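Local coordinates for PatF (Prochloron didemni, PDB 4BG2), which probably acts as a prenyltransferase in patellamide (cyanobactin) biosynthesis, built on a closed antiparallel beta-barrel ringed by helices, at residues V28-I41 / N119-D131. Numbering follows the deposited sequence.
Sequences VKPTFPLPLFEEAI and NTIGVHLGSKLED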
loop_
_atom_site.group_PDB
_atom_site.type_symbol
_atom_site.label_atom_id
_atom_site.label_comp_id
_atom_site.label_asym_id
_atom_site.label_seq_id
_atom_site.Cartn_x
_atom_site.Cartn_y
_atom_site.Cartn_z
ATOM N N VAL A 28 -5.116 -1.511 -18.509
ATOM C CA VAL A 28 -4.339 -2.574 -17.916
ATOM C C VAL A 28 -4.747 -3.876 -18.622
ATOM O O VAL A 28 -5.912 -4.169 -18.757
ATOM C CB VAL A 28 -4.629 -2.685 -16.418
ATOM C CG1 VAL A 28 -3.770 -3.763 -15.780
ATOM C CG2 VAL A 28 -4.426 -1.340 -15.728
ATOM N N LYS A 29 -3.779 -4.614 -19.134
ATOM C CA LYS A 29 -4.037 -5.927 -19.713
ATOM C C LYS A 29 -4.241 -6.922 -18.573
ATOM O O LYS A 29 -3.584 -6.811 -17.528
ATOM C CB LYS A 29 -2.857 -6.348 -20.615
ATOM C CG LYS A 29 -2.579 -5.398 -21.786
ATOM C CD LYS A 29 -3.853 -5.057 -22.554
ATOM C CE LYS A 29 -3.617 -4.162 -23.771
ATOM N NZ LYS A 29 -3.987 -2.742 -23.499
ATOM N N PRO A 30 -5.152 -7.893 -18.747
ATOM C CA PRO A 30 -5.409 -8.876 -17.688
ATOM C C PRO A 30 -4.332 -9.961 -17.634
ATOM O O PRO A 30 -4.621 -11.141 -17.730
ATOM C CB PRO A 30 -6.780 -9.448 -18.076
ATOM C CG PRO A 30 -6.825 -9.325 -19.560
ATOM C CD PRO A 30 -6.051 -8.079 -19.901
ATOM N N THR A 31 -3.089 -9.532 -17.486
ATOM C CA THR A 31 -1.934 -10.404 -17.431
ATOM C C THR A 31 -1.841 -11.069 -16.050
ATOM O O THR A 31 -2.241 -10.487 -15.044
ATOM C CB THR A 31 -0.666 -9.553 -17.680
ATOM O OG1 THR A 31 -0.823 -8.852 -18.923
ATOM C CG2 THR A 31 0.598 -10.388 -17.729
ATOM N N PHE A 32 -1.325 -12.290 -16.026
ATOM C CA PHE A 32 -0.941 -12.955 -14.796
ATOM C C PHE A 32 -0.232 -11.956 -13.890
ATOM O O PHE A 32 0.660 -11.246 -14.359
ATOM C CB PHE A 32 0.020 -14.108 -15.104
ATOM C CG PHE A 32 0.378 -14.915 -13.910
ATOM C CD1 PHE A 32 1.456 -14.569 -13.107
ATOM C CD2 PHE A 32 -0.394 -16.004 -13.563
ATOM C CE1 PHE A 32 1.758 -15.307 -11.965
ATOM C CE2 PHE A 32 -0.094 -16.751 -12.438
ATOM C CZ PHE A 32 0.981 -16.406 -11.636
ATOM N N PRO A 33 -0.593 -11.904 -12.591
ATOM C CA PRO A 33 -1.525 -12.714 -11.822
ATOM C C PRO A 33 -2.896 -12.069 -11.566
ATOM O O PRO A 33 -3.605 -12.458 -10.622
ATOM C CB PRO A 33 -0.796 -12.855 -10.498
ATOM C CG PRO A 33 -0.190 -11.492 -10.328
ATOM C CD PRO A 33 0.125 -10.973 -11.704
ATOM N N LEU A 34 -3.306 -11.155 -12.429
ATOM C CA LEU A 34 -4.546 -10.421 -12.199
ATOM C C LEU A 34 -5.821 -11.265 -12.164
ATOM O O LEU A 34 -6.615 -11.117 -11.237
ATOM C CB LEU A 34 -4.661 -9.280 -13.197
ATOM C CG LEU A 34 -5.669 -8.162 -12.946
ATOM C CD1 LEU A 34 -5.900 -7.876 -11.463
ATOM C CD2 LEU A 34 -5.163 -6.903 -13.660
ATOM N N PRO A 35 -6.031 -12.161 -13.138
ATOM C CA PRO A 35 -7.181 -13.073 -12.970
ATOM C C PRO A 35 -7.208 -13.845 -11.657
ATOM O O PRO A 35 -8.257 -13.923 -11.013
ATOM C CB PRO A 35 -7.050 -14.035 -14.162
ATOM C CG PRO A 35 -6.330 -13.247 -15.200
ATOM C CD PRO A 35 -5.372 -12.346 -14.449
ATOM N N LEU A 36 -6.073 -14.417 -11.258
ATOM C CA LEU A 36 -5.963 -15.108 -9.960
ATOM C C LEU A 36 -6.287 -14.167 -8.790
ATOM O O LEU A 36 -6.942 -14.564 -7.826
ATOM C CB LEU A 36 -4.547 -15.655 -9.743
ATOM C CG LEU A 36 -4.161 -17.006 -10.346
ATOM C CD1 LEU A 36 -2.663 -17.221 -10.189
ATOM C CD2 LEU A 36 -4.940 -18.122 -9.662
ATOM N N PHE A 37 -5.806 -12.929 -8.859
ATOM C CA PHE A 37 -6.053 -11.990 -7.789
ATOM C C PHE A 37 -7.542 -11.683 -7.621
ATOM O O PHE A 37 -8.063 -11.609 -6.492
ATOM C CB PHE A 37 -5.306 -10.701 -8.052
ATOM C CG PHE A 37 -5.442 -9.724 -6.957
ATOM C CD1 PHE A 37 -4.888 -9.988 -5.702
ATOM C CD2 PHE A 37 -6.157 -8.560 -7.137
ATOM C CE1 PHE A 37 -5.003 -9.079 -4.676
ATOM C CE2 PHE A 37 -6.284 -7.653 -6.104
ATOM C CZ PHE A 37 -5.711 -7.916 -4.881
ATOM N N GLU A 38 -8.243 -11.569 -8.743
ATOM C CA GLU A 38 -9.673 -11.313 -8.727
ATOM C C GLU A 38 -10.405 -12.450 -8.007
ATOM O O GLU A 38 -11.288 -12.209 -7.177
ATOM C CB GLU A 38 -10.194 -11.139 -10.163
ATOM C CG GLU A 38 -9.703 -9.864 -10.848
ATOM C CD GLU A 38 -10.192 -9.706 -12.296
ATOM O OE1 GLU A 38 -10.876 -10.608 -12.819
ATOM O OE2 GLU A 38 -9.910 -8.655 -12.921
ATOM N N GLU A 39 -10.030 -13.687 -8.308
ATOM C CA GLU A 39 -10.614 -14.828 -7.623
ATOM C C GLU A 39 -10.291 -14.768 -6.131
ATOM O O GLU A 39 -11.149 -15.046 -5.291
ATOM C CB GLU A 39 -10.122 -16.152 -8.230
ATOM C CG GLU A 39 -10.535 -16.318 -9.680
ATOM C CD GLU A 39 -9.970 -17.561 -10.362
ATOM O OE1 GLU A 39 -8.744 -17.829 -10.282
ATOM O OE2 GLU A 39 -10.772 -18.273 -11.006
ATOM N N ALA A 40 -9.067 -14.382 -5.783
ATOM C CA ALA A 40 -8.679 -14.369 -4.368
ATOM C C ALA A 40 -9.499 -13.374 -3.532
ATOM O O ALA A 40 -9.935 -13.691 -2.410
ATOM C CB ALA A 40 -7.207 -14.106 -4.220
ATOM N N ILE A 41 -9.740 -12.184 -4.070
ATOM C CA ILE A 41 -10.417 -11.164 -3.268
ATOM C C ILE A 41 -11.900 -11.428 -3.095
ATOM O O ILE A 41 -12.518 -10.906 -2.174
ATOM C CB ILE A 41 -10.222 -9.738 -3.799
ATOM C CG1 ILE A 41 -10.987 -9.539 -5.110
ATOM C CG2 ILE A 41 -8.739 -9.410 -3.893
ATOM C CD1 ILE A 41 -10.719 -8.203 -5.753
ATOM N N ASN A 119 -3.692 -8.157 7.709
ATOM C CA ASN A 119 -2.839 -7.956 6.546
ATOM C C ASN A 119 -3.723 -7.768 5.315
ATOM O O ASN A 119 -4.868 -8.175 5.316
ATOM C CB ASN A 119 -1.869 -9.102 6.364
ATOM C CG ASN A 119 -2.565 -10.412 6.036
ATOM O OD1 ASN A 119 -2.975 -11.161 6.935
ATOM N ND2 ASN A 119 -2.711 -10.686 4.754
ATOM N N THR A 120 -3.186 -7.111 4.297
ATOM C CA THR A 120 -3.859 -6.961 3.030
ATOM C C THR A 120 -3.434 -8.105 2.110
ATOM O O THR A 120 -2.535 -8.885 2.430
ATOM C CB THR A 120 -3.422 -5.661 2.305
ATOM O OG1 THR A 120 -2.034 -5.726 2.053
ATOM C CG2 THR A 120 -3.677 -4.433 3.134
ATOM N N ILE A 121 -4.050 -8.184 0.943
ATOM C CA ILE A 121 -3.403 -8.872 -0.144
ATOM C C ILE A 121 -3.428 -7.953 -1.346
ATOM O O ILE A 121 -4.376 -7.219 -1.574
ATOM C CB ILE A 121 -4.042 -10.239 -0.504
ATOM C CG1 ILE A 121 -5.529 -10.129 -0.730
ATOM C CG2 ILE A 121 -3.769 -11.266 0.596
ATOM C CD1 ILE A 121 -6.113 -11.307 -1.456
ATOM N N GLY A 122 -2.394 -8.059 -2.148
ATOM C CA GLY A 122 -2.262 -7.211 -3.274
ATOM C C GLY A 122 -1.315 -7.747 -4.289
ATOM O O GLY A 122 -0.502 -8.630 -3.996
ATOM N N VAL A 123 -1.458 -7.213 -5.499
ATOM C CA VAL A 123 -0.577 -7.493 -6.600
ATOM C C VAL A 123 -0.227 -6.184 -7.299
ATOM O O VAL A 123 -1.088 -5.310 -7.467
ATOM C CB VAL A 123 -1.196 -8.449 -7.651
ATOM C CG1 VAL A 123 -1.326 -9.836 -7.085
ATOM C CG2 VAL A 123 -2.537 -7.954 -8.179
ATOM N N HIS A 124 1.013 -6.093 -7.743
ATOM C CA HIS A 124 1.469 -5.029 -8.620
ATOM C C HIS A 124 2.023 -5.645 -9.897
ATOM O O HIS A 124 3.089 -6.279 -9.894
ATOM C CB HIS A 124 2.558 -4.173 -7.945
ATOM C CG HIS A 124 2.117 -3.513 -6.669
ATOM N ND1 HIS A 124 3.008 -2.955 -5.783
ATOM C CD2 HIS A 124 0.892 -3.321 -6.133
ATOM C CE1 HIS A 124 2.354 -2.423 -4.767
ATOM N NE2 HIS A 124 1.066 -2.666 -4.937
ATOM N N LEU A 125 1.298 -5.441 -10.990
ATOM C CA LEU A 125 1.733 -5.829 -12.328
ATOM C C LEU A 125 2.865 -4.903 -12.772
ATOM O O LEU A 125 2.727 -3.706 -12.665
ATOM C CB LEU A 125 0.568 -5.676 -13.326
ATOM C CG LEU A 125 0.329 -6.634 -14.484
ATOM C CD1 LEU A 125 0.740 -8.051 -14.122
ATOM C CD2 LEU A 125 -1.138 -6.591 -14.924
ATOM N N GLY A 126 3.974 -5.465 -13.255
ATOM C CA GLY A 126 5.037 -4.687 -13.874
ATOM C C GLY A 126 4.944 -4.763 -15.381
ATOM O O GLY A 126 4.016 -5.367 -15.924
ATOM N N SER A 127 5.938 -4.207 -16.062
ATOM C CA SER A 127 6.011 -4.266 -17.526
ATOM C C SER A 127 6.212 -5.680 -18.055
ATOM O O SER A 127 5.848 -5.979 -19.194
ATOM C CB SER A 127 7.143 -3.381 -18.025
ATOM O OG SER A 127 8.348 -3.768 -17.396
ATOM N N LYS A 128 6.807 -6.538 -17.235
ATOM C CA LYS A 128 6.959 -7.948 -17.576
ATOM C C LYS A 128 6.790 -8.807 -16.347
ATOM O O LYS A 128 6.807 -8.299 -15.224
ATOM C CB LYS A 128 8.316 -8.203 -18.237
ATOM C CG LYS A 128 9.483 -7.526 -17.559
ATOM C CD LYS A 128 10.721 -7.662 -18.403
ATOM C CE LYS A 128 11.847 -6.762 -17.939
ATOM N NZ LYS A 128 12.231 -7.066 -16.539
ATOM N N LEU A 129 6.618 -10.101 -16.569
ATOM C CA LEU A 129 6.351 -11.056 -15.500
ATOM C C LEU A 129 7.313 -10.890 -14.301
ATOM O O LEU A 129 6.878 -10.781 -13.168
ATOM C CB LEU A 129 6.417 -12.494 -16.053
ATOM C CG LEU A 129 6.125 -13.639 -15.081
ATOM C CD1 LEU A 129 4.725 -13.520 -14.514
ATOM C CD2 LEU A 129 6.300 -14.975 -15.792
ATOM N N GLU A 130 8.608 -10.821 -14.586
ATOM C CA GLU A 130 9.642 -10.795 -13.566
ATOM C C GLU A 130 9.672 -9.496 -12.750
ATOM O O GLU A 130 10.198 -9.493 -11.650
ATOM C CB GLU A 130 11.010 -11.063 -14.210
ATOM C CG GLU A 130 11.111 -12.452 -14.853
ATOM C CD GLU A 130 10.419 -12.571 -16.228
ATOM O OE1 GLU A 130 10.030 -11.520 -16.810
ATOM O OE2 GLU A 130 10.281 -13.721 -16.738
ATOM N N ASP A 131 9.060 -8.426 -13.253
ATOM C CA ASP A 131 8.910 -7.176 -12.500
ATOM C C ASP A 131 7.614 -7.074 -11.718
ATOM O O ASP A 131 7.396 -6.085 -11.054
ATOM C CB ASP A 131 8.921 -5.961 -13.423
ATOM C CG ASP A 131 10.278 -5.623 -13.932
ATOM O OD1 ASP A 131 11.236 -6.381 -13.654
ATOM O OD2 ASP A 131 10.382 -4.581 -14.625
#
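F37, on helix 34-41, settles its ring between the bumps of I121 and V123 on strand 121-124, where its edge meets the backbone at G122, with F37 CE1 3.6 Å from G122 CA. With CG anti to the backbone N (chi1 -176°), the ring reaches down to the strand. V123 CG2 presses on one face, a CH-pi contact 3.9 Å from the centroid and 22° off the normal; I41 CG2 lies over the opposite face, and I121 O meets the ring edge in its plane, 3.6 Å from F37 CZ. I121 CD1 nestles against F37, A40 and I41. Beyond V123, which also abuts P33 (CG1 to CG, 3.8 Å), L125 plugs the bend of the 28-34 chain: its CD1 lies 3.2 Å from F32 O and its CD2 3.6 Å from K29 O; CD1 also meets P33 CD, and CD2 touches both V28 CG1 and L34 CD2. L129 CD1 touches F32 CD1, 3.7 Å away. The axes of helix 34-41 and strand 121-124 run antiparallel (165°) and approach to 9.3 Å, a helix lying along the outside of the beta-barrel, with Y66 of strand 60-70 extending the floor beneath L34 and F37. The joint probably rests on apolar burial and shape fit, with backbone carbonyls bordering the side chains but no hydrogen bond or salt bridge across.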